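Long-range contact in outer surface protein (Borrelia burgdorferi, PDB 5IZT), which is a plasmid-encoded outer surface protein of the PFam54_60 family whose precise role is not established: residues 292-303 with 385-396. Residues are numbered along the deposited sequence; the frame is centred on the assembly and turned at random.
Sequences GTQISFELALEE and RQSVLEAYISIM
Thr293 and Arg385 bring their CA atoms within 4.6 Å where helices 280-316 and 366-395 run side by side in the same direction, the axes of the two segments 8.6 Å apart at an angle of 21°. In the conformer modelled here, one of two, Arg385 bends at chi2 (-84°) and brings one face of its guanidinium over Gly292 C, 3.4 Å from the plane. Its NH1 gives a nearly straight, in-plane hydrogen bond to Ser296 OG (2.8 Å, 163°); NH2 adds a weaker one to the same oxygen. Beside it, Thr293 OG1 rests against Arg385 CB at 3.3 Å while hydrogen-bonding Ser289 O in its own helix. Val388 CG1 presses between Ser296 CB and the backbone N of Phe297. One turn on, Tyr392 is a knob in a hole formed by Ser296, Leu299, Ala300 and Glu303: Leu299 CB sits over one ring face, a CH-pi contact 4.0 Å from the centroid, while Glu303 CB meets the ring edge. Ile395 CG2 packs on Glu303 CG at 3.5 Å, the two side chains running in opposite directions. Here Glu303 OE2 and the terminal Met396 OXT, 4.3 Å apart, both form salt bridges with Lys307, which probably offsets their repulsion. Within this BbCRASP-1-family helical domain, the pairing thus joins a polar grip in this Arg385 conformer to apolar packing around Tyr392, and a shared lysine ties the C-terminus to helix 280-316.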
ATOM      1  N   GLY A 292       0.657   1.765  -5.638  1.00 12.54           N
ATOM      2  CA  GLY A 292       0.977   0.429  -6.128  1.00 16.45           C
ATOM      3  C   GLY A 292       1.220  -0.561  -5.003  1.00 18.38           C
ATOM      4  O   GLY A 292       0.885  -1.742  -5.123  1.00 14.60           O
ATOM      5  N   THR A 293       1.815  -0.100  -3.902  1.00 15.02           N
ATOM      6  CA  THR A 293       2.016  -0.968  -2.751  1.00 16.00           C
ATOM      7  C   THR A 293       0.682  -1.470  -2.211  1.00 16.22           C
ATOM      8  O   THR A 293       0.514  -2.669  -1.948  1.00 14.17           O
ATOM      9  CB  THR A 293       2.770  -0.221  -1.657  1.00 18.31           C
ATOM     10  OG1 THR A 293       4.087   0.066  -2.102  1.00 16.01           O
ATOM     11  CG2 THR A 293       2.854  -1.049  -0.363  1.00 16.13           C
ATOM     12  N   GLN A 294      -0.265  -0.560  -2.003  1.00 11.54           N
ATOM     13  CA  GLN A 294      -1.537  -0.972  -1.417  1.00 18.00           C
ATOM     14  C   GLN A 294      -2.345  -1.810  -2.401  1.00 20.68           C
ATOM     15  O   GLN A 294      -3.008  -2.778  -2.007  1.00 16.78           O
ATOM     16  CB  GLN A 294      -2.337   0.255  -0.968  1.00 13.40           C
ATOM     17  CG  GLN A 294      -3.638  -0.090  -0.219  1.00 11.46           C
ATOM     18  CD  GLN A 294      -3.383  -0.730   1.134  1.00 17.85           C
ATOM     19  OE1 GLN A 294      -2.298  -0.598   1.695  1.00 18.49           O
ATOM     20  NE2 GLN A 294      -4.386  -1.430   1.662  1.00 17.59           N
ATOM     21  N   ILE A 295      -2.299  -1.462  -3.691  1.00 11.76           N
ATOM     22  CA  ILE A 295      -3.091  -2.200  -4.664  1.00 16.86           C
ATOM     23  C   ILE A 295      -2.597  -3.637  -4.747  1.00 12.86           C
ATOM     24  O   ILE A 295      -3.391  -4.587  -4.704  1.00 18.13           O
ATOM     25  CB  ILE A 295      -3.036  -1.507  -6.034  1.00 19.94           C
ATOM     26  CG1 ILE A 295      -3.813  -0.175  -5.967  1.00 19.88           C
ATOM     27  CG2 ILE A 295      -3.584  -2.448  -7.108  1.00 21.14           C
ATOM     28  CD1 ILE A 295      -3.607   0.742  -7.181  1.00 23.09           C
ATOM     29  N   SER A 296      -1.280  -3.817  -4.873  1.00 14.40           N
ATOM     30  CA  SER A 296      -0.731  -5.175  -4.938  1.00 15.97           C
ATOM     31  C   SER A 296      -0.991  -5.938  -3.653  1.00 17.53           C
ATOM     32  O   SER A 296      -1.253  -7.145  -3.690  1.00 14.43           O
ATOM     33  CB  SER A 296       0.770  -5.147  -5.213  1.00 16.51           C
ATOM     34  OG  SER A 296       1.056  -4.742  -6.546  1.00 15.17           O
ATOM     35  N   PHE A 297      -0.845  -5.268  -2.508  1.00 15.70           N
ATOM     36  CA  PHE A 297      -1.120  -5.892  -1.211  1.00 16.81           C
ATOM     37  C   PHE A 297      -2.534  -6.465  -1.166  1.00 19.71           C
ATOM     38  O   PHE A 297      -2.734  -7.630  -0.794  1.00 17.99           O
ATOM     39  CB  PHE A 297      -0.903  -4.856  -0.097  1.00 14.91           C
ATOM     40  CG  PHE A 297      -1.258  -5.334   1.275  1.00 17.82           C
ATOM     41  CD1 PHE A 297      -0.390  -6.163   1.985  1.00 23.18           C
ATOM     42  CD2 PHE A 297      -2.435  -4.942   1.871  1.00 15.87           C
ATOM     43  CE1 PHE A 297      -0.709  -6.587   3.273  1.00 25.00           C
ATOM     44  CE2 PHE A 297      -2.768  -5.371   3.167  1.00 20.29           C
ATOM     45  CZ  PHE A 297      -1.908  -6.202   3.856  1.00 23.57           C
ATOM     46  N   GLU A 298      -3.532  -5.670  -1.563  1.00 16.03           N
ATOM     47  CA  GLU A 298      -4.914  -6.149  -1.501  1.00 14.35           C
ATOM     48  C   GLU A 298      -5.165  -7.285  -2.489  1.00 19.25           C
ATOM     49  O   GLU A 298      -5.920  -8.225  -2.189  1.00 17.97           O
ATOM     50  CB  GLU A 298      -5.882  -4.982  -1.753  1.00 18.11           C
ATOM     51  CG  GLU A 298      -5.896  -3.960  -0.616  1.00 19.38           C
ATOM     52  CD  GLU A 298      -6.864  -2.799  -0.843  1.00 26.51           C
ATOM     53  OE1 GLU A 298      -7.743  -2.893  -1.728  1.00 30.52           O
ATOM     54  OE2 GLU A 298      -6.727  -1.781  -0.128  1.00 21.11           O
ATOM     55  N   LEU A 299      -4.588  -7.204  -3.690  1.00 21.87           N
ATOM     56  CA  LEU A 299      -4.748  -8.294  -4.652  1.00 19.52           C
ATOM     57  C   LEU A 299      -4.086  -9.577  -4.144  1.00 14.10           C
ATOM     58  O   LEU A 299      -4.593 -10.683  -4.368  1.00 18.74           O
ATOM     59  CB  LEU A 299      -4.174  -7.885  -6.015  1.00 17.82           C
ATOM     60  CG  LEU A 299      -4.927  -6.825  -6.833  1.00 20.81           C
ATOM     61  CD1 LEU A 299      -4.063  -6.349  -7.971  1.00 30.21           C
ATOM     62  CD2 LEU A 299      -6.253  -7.386  -7.378  1.00 19.54           C
ATOM     63  N   ALA A 300      -2.961  -9.444  -3.441  1.00 16.90           N
ATOM     64  CA  ALA A 300      -2.255 -10.611  -2.923  1.00 19.33           C
ATOM     65  C   ALA A 300      -3.051 -11.293  -1.821  1.00 22.07           C
ATOM     66  O   ALA A 300      -3.060 -12.528  -1.722  1.00 16.41           O
ATOM     67  CB  ALA A 300      -0.864 -10.202  -2.425  1.00 16.05           C
ATOM     68  N   LEU A 301      -3.727 -10.514  -0.976  1.00 15.02           N
ATOM     69  CA  LEU A 301      -4.580 -11.130   0.037  1.00 18.18           C
ATOM     70  C   LEU A 301      -5.633 -12.023  -0.607  1.00 23.40           C
ATOM     71  O   LEU A 301      -5.776 -13.194  -0.241  1.00 23.74           O
ATOM     72  CB  LEU A 301      -5.241 -10.050   0.898  1.00 17.84           C
ATOM     73  CG  LEU A 301      -4.297  -9.179   1.729  1.00 19.82           C
ATOM     74  CD1 LEU A 301      -5.134  -8.089   2.376  1.00 21.99           C
ATOM     75  CD2 LEU A 301      -3.539  -9.991   2.796  1.00 17.92           C
ATOM     76  N   GLU A 302      -6.334 -11.513  -1.624  1.00 16.98           N
ATOM     77  CA  GLU A 302      -7.365 -12.320  -2.273  1.00 18.70           C
ATOM     78  C   GLU A 302      -6.767 -13.522  -2.998  1.00 18.75           C
ATOM     79  O   GLU A 302      -7.384 -14.591  -3.042  1.00 19.82           O
ATOM     80  CB  GLU A 302      -8.194 -11.465  -3.233  1.00 30.23           C
ATOM     81  CG  GLU A 302      -9.474 -12.153  -3.725  1.00 39.46           C
ATOM     82  CD  GLU A 302     -10.278 -12.842  -2.614  1.00 51.86           C
ATOM     83  OE1 GLU A 302     -10.507 -12.237  -1.540  1.00 52.97           O
ATOM     84  OE2 GLU A 302     -10.708 -13.998  -2.837  1.00 55.63           O
ATOM     85  N   GLU A 303      -5.586 -13.359  -3.599  1.00 22.17           N
ATOM     86  CA  GLU A 303      -4.947 -14.472  -4.295  1.00 22.26           C
ATOM     87  C   GLU A 303      -4.576 -15.596  -3.330  1.00 19.95           C
ATOM     88  O   GLU A 303      -4.773 -16.777  -3.644  1.00 21.69           O
ATOM     89  CB  GLU A 303      -3.708 -13.961  -5.047  1.00 27.68           C
ATOM     90  CG  GLU A 303      -3.092 -14.963  -6.017  1.00 28.56           C
ATOM     91  CD  GLU A 303      -3.989 -15.287  -7.201  1.00 35.62           C
ATOM     92  OE1 GLU A 303      -4.724 -14.392  -7.672  1.00 38.08           O
ATOM     93  OE2 GLU A 303      -3.946 -16.449  -7.663  1.00 45.43           O
ATOM     94  N   ARG A 385       7.560  -1.212  -2.821  1.00 16.24           N
ATOM     95  CA  ARG A 385       6.471  -1.460  -3.764  0.60 19.84           C
ATOM     96  C   ARG A 385       6.785  -2.655  -4.646  1.00 18.22           C
ATOM     97  O   ARG A 385       5.947  -3.540  -4.832  1.00 20.11           O
ATOM     98  CB  ARG A 385       6.213  -0.221  -4.630  0.60 18.00           C
ATOM     99  CG  ARG A 385       4.980  -0.335  -5.566  0.60 17.25           C
ATOM    100  CD  ARG A 385       5.270  -1.058  -6.893  0.60 15.70           C
ATOM    101  NE  ARG A 385       4.073  -1.210  -7.720  0.60 18.20           N
ATOM    102  CZ  ARG A 385       3.125  -2.121  -7.512  0.60 17.73           C
ATOM    103  NH1 ARG A 385       3.229  -2.964  -6.495  0.60 14.03           N
ATOM    104  NH2 ARG A 385       2.072  -2.186  -8.316  0.60 16.54           N
ATOM    105  N   GLN A 386       7.987  -2.677  -5.218  1.00 18.34           N
ATOM    106  CA  GLN A 386       8.394  -3.763  -6.098  1.00 18.19           C
ATOM    107  C   GLN A 386       8.412  -5.099  -5.367  1.00 20.14           C
ATOM    108  O   GLN A 386       8.081  -6.139  -5.949  1.00 20.75           O
ATOM    109  CB  GLN A 386       9.772  -3.438  -6.685  1.00 21.23           C
ATOM    110  CG  GLN A 386      10.377  -4.513  -7.565  1.00 32.51           C
ATOM    111  CD  GLN A 386       9.635  -4.689  -8.871  1.00 42.78           C
ATOM    112  OE1 GLN A 386       8.937  -3.782  -9.329  1.00 40.08           O
ATOM    113  NE2 GLN A 386       9.783  -5.860  -9.482  1.00 46.79           N
ATOM    114  N   SER A 387       8.789  -5.095  -4.088  1.00 24.31           N
ATOM    115  CA  SER A 387       8.837  -6.348  -3.343  0.51 26.77           C
ATOM    116  C   SER A 387       7.440  -6.908  -3.114  1.00 24.34           C
ATOM    117  O   SER A 387       7.238  -8.132  -3.170  1.00 18.51           O
ATOM    118  CB  SER A 387       9.551  -6.152  -2.009  0.51 20.75           C
ATOM    119  OG  SER A 387       9.731  -7.394  -1.358  0.51 18.86           O
ATOM    120  N   VAL A 388       6.467  -6.037  -2.835  1.00 16.01           N
ATOM    121  CA  VAL A 388       5.093  -6.514  -2.663  1.00 18.44           C
ATOM    122  C   VAL A 388       4.575  -7.085  -3.976  1.00 18.04           C
ATOM    123  O   VAL A 388       3.944  -8.151  -4.009  1.00 20.84           O
ATOM    124  CB  VAL A 388       4.179  -5.386  -2.138  1.00 15.86           C
ATOM    125  CG1 VAL A 388       2.725  -5.869  -2.096  1.00 16.28           C
ATOM    126  CG2 VAL A 388       4.603  -4.950  -0.726  1.00 15.23           C
ATOM    127  N   LEU A 389       4.863  -6.388  -5.077  1.00 16.79           N
ATOM    128  CA  LEU A 389       4.478  -6.837  -6.412  1.00 20.28           C
ATOM    129  C   LEU A 389       5.083  -8.198  -6.748  1.00 24.33           C
ATOM    130  O   LEU A 389       4.401  -9.083  -7.282  1.00 23.47           O
ATOM    131  CB  LEU A 389       4.910  -5.786  -7.438  1.00 18.94           C
ATOM    132  CG  LEU A 389       4.649  -6.166  -8.893  1.00 21.58           C
ATOM    133  CD1 LEU A 389       3.151  -6.349  -9.061  1.00 23.33           C
ATOM    134  CD2 LEU A 389       5.200  -5.116  -9.851  1.00 27.12           C
ATOM    135  N   GLU A 390       6.380  -8.376  -6.476  1.00 19.49           N
ATOM    136  CA  GLU A 390       7.012  -9.657  -6.769  1.00 23.94           C
ATOM    137  C   GLU A 390       6.417 -10.778  -5.925  1.00 23.13           C
ATOM    138  O   GLU A 390       6.216 -11.895  -6.415  1.00 22.81           O
ATOM    139  CB  GLU A 390       8.523  -9.549  -6.564  1.00 27.65           C
ATOM    140  CG  GLU A 390       9.192  -8.665  -7.612  1.00 33.80           C
ATOM    141  CD  GLU A 390      10.669  -8.420  -7.351  1.00 45.05           C
ATOM    142  OE1 GLU A 390      11.198  -8.946  -6.347  1.00 47.36           O
ATOM    143  OE2 GLU A 390      11.294  -7.685  -8.145  1.00 45.59           O
ATOM    144  N   ALA A 391       6.110 -10.504  -4.660  1.00 22.67           N
ATOM    145  CA  ALA A 391       5.459 -11.524  -3.845  1.00 24.39           C
ATOM    146  C   ALA A 391       4.081 -11.867  -4.402  1.00 19.52           C
ATOM    147  O   ALA A 391       3.708 -13.043  -4.489  1.00 20.83           O
ATOM    148  CB  ALA A 391       5.352 -11.049  -2.398  1.00 23.22           C
ATOM    149  N   TYR A 392       3.317 -10.849  -4.782  1.00 17.96           N
ATOM    150  CA  TYR A 392       2.013 -11.072  -5.389  1.00 21.92           C
ATOM    151  C   TYR A 392       2.119 -11.952  -6.623  1.00 24.40           C
ATOM    152  O   TYR A 392       1.398 -12.948  -6.745  1.00 21.74           O
ATOM    153  CB  TYR A 392       1.354  -9.725  -5.707  1.00 21.24           C
ATOM    154  CG  TYR A 392       0.138  -9.824  -6.599  1.00 22.48           C
ATOM    155  CD1 TYR A 392      -0.953 -10.602  -6.240  1.00 31.54           C
ATOM    156  CD2 TYR A 392       0.034  -9.049  -7.733  1.00 33.63           C
ATOM    157  CE1 TYR A 392      -2.070 -10.679  -7.048  1.00 28.71           C
ATOM    158  CE2 TYR A 392      -1.088  -9.103  -8.534  1.00 36.75           C
ATOM    159  CZ  TYR A 392      -2.132  -9.916  -8.184  1.00 27.53           C
ATOM    160  OH  TYR A 392      -3.244  -9.955  -8.995  1.00 37.58           O
ATOM    161  N   ILE A 393       3.019 -11.607  -7.547  1.00 22.60           N
ATOM    162  CA  ILE A 393       3.180 -12.407  -8.754  1.00 23.13           C
ATOM    163  C   ILE A 393       3.551 -13.841  -8.407  1.00 25.02           C
ATOM    164  O   ILE A 393       3.060 -14.794  -9.025  1.00 26.76           O
ATOM    165  CB  ILE A 393       4.240 -11.775  -9.673  1.00 32.14           C
ATOM    166  CG1 ILE A 393       3.811 -10.367 -10.127  1.00 32.52           C
ATOM    167  CG2 ILE A 393       4.560 -12.716 -10.846  1.00 36.70           C
ATOM    168  CD1 ILE A 393       2.535 -10.329 -10.913  1.00 42.40           C
ATOM    169  N   SER A 394       4.407 -14.020  -7.399  1.00 24.99           N
ATOM    170  CA  SER A 394       4.870 -15.368  -7.073  1.00 27.28           C
ATOM    171  C   SER A 394       3.760 -16.252  -6.507  1.00 28.13           C
ATOM    172  O   SER A 394       3.893 -17.478  -6.542  1.00 29.37           O
ATOM    173  CB  SER A 394       6.030 -15.285  -6.078  1.00 36.39           C
ATOM    174  OG  SER A 394       5.545 -15.107  -4.755  1.00 37.72           O
ATOM    175  N   ILE A 395       2.677 -15.663  -5.995  1.00 24.78           N
ATOM    176  CA  ILE A 395       1.552 -16.440  -5.467  1.00 30.73           C
ATOM    177  C   ILE A 395       0.669 -16.979  -6.585  1.00 28.00           C
ATOM    178  O   ILE A 395       0.038 -18.031  -6.433  1.00 31.22           O
ATOM    179  CB  ILE A 395       0.730 -15.579  -4.491  1.00 32.49           C
ATOM    180  CG1 ILE A 395       1.565 -15.191  -3.280  1.00 35.47           C
ATOM    181  CG2 ILE A 395      -0.541 -16.307  -4.041  1.00 37.74           C
ATOM    182  CD1 ILE A 395       0.975 -14.022  -2.510  1.00 41.66           C
ATOM    183  N   MET A 396       0.581 -16.261  -7.699  1.00 32.06           N
ATOM    184  CA  MET A 396      -0.360 -16.587  -8.760  1.00 38.90           C
ATOM    185  C   MET A 396      -0.012 -17.906  -9.440  1.00 43.10           C
ATOM    186  O   MET A 396       1.158 -18.266  -9.589  1.00 49.42           O
ATOM    187  CB  MET A 396      -0.403 -15.465  -9.798  1.00 37.24           C
ATOM    188  CG  MET A 396      -0.805 -14.101  -9.251  1.00 38.55           C
ATOM    189  SD  MET A 396      -0.835 -12.864 -10.571  1.00 52.85           S
ATOM    190  CE  MET A 396      -2.136 -13.547 -11.597  1.00 50.92           C
ATOM    191  OXT MET A 396      -0.908 -18.629  -9.869  1.00 48.80           O
TER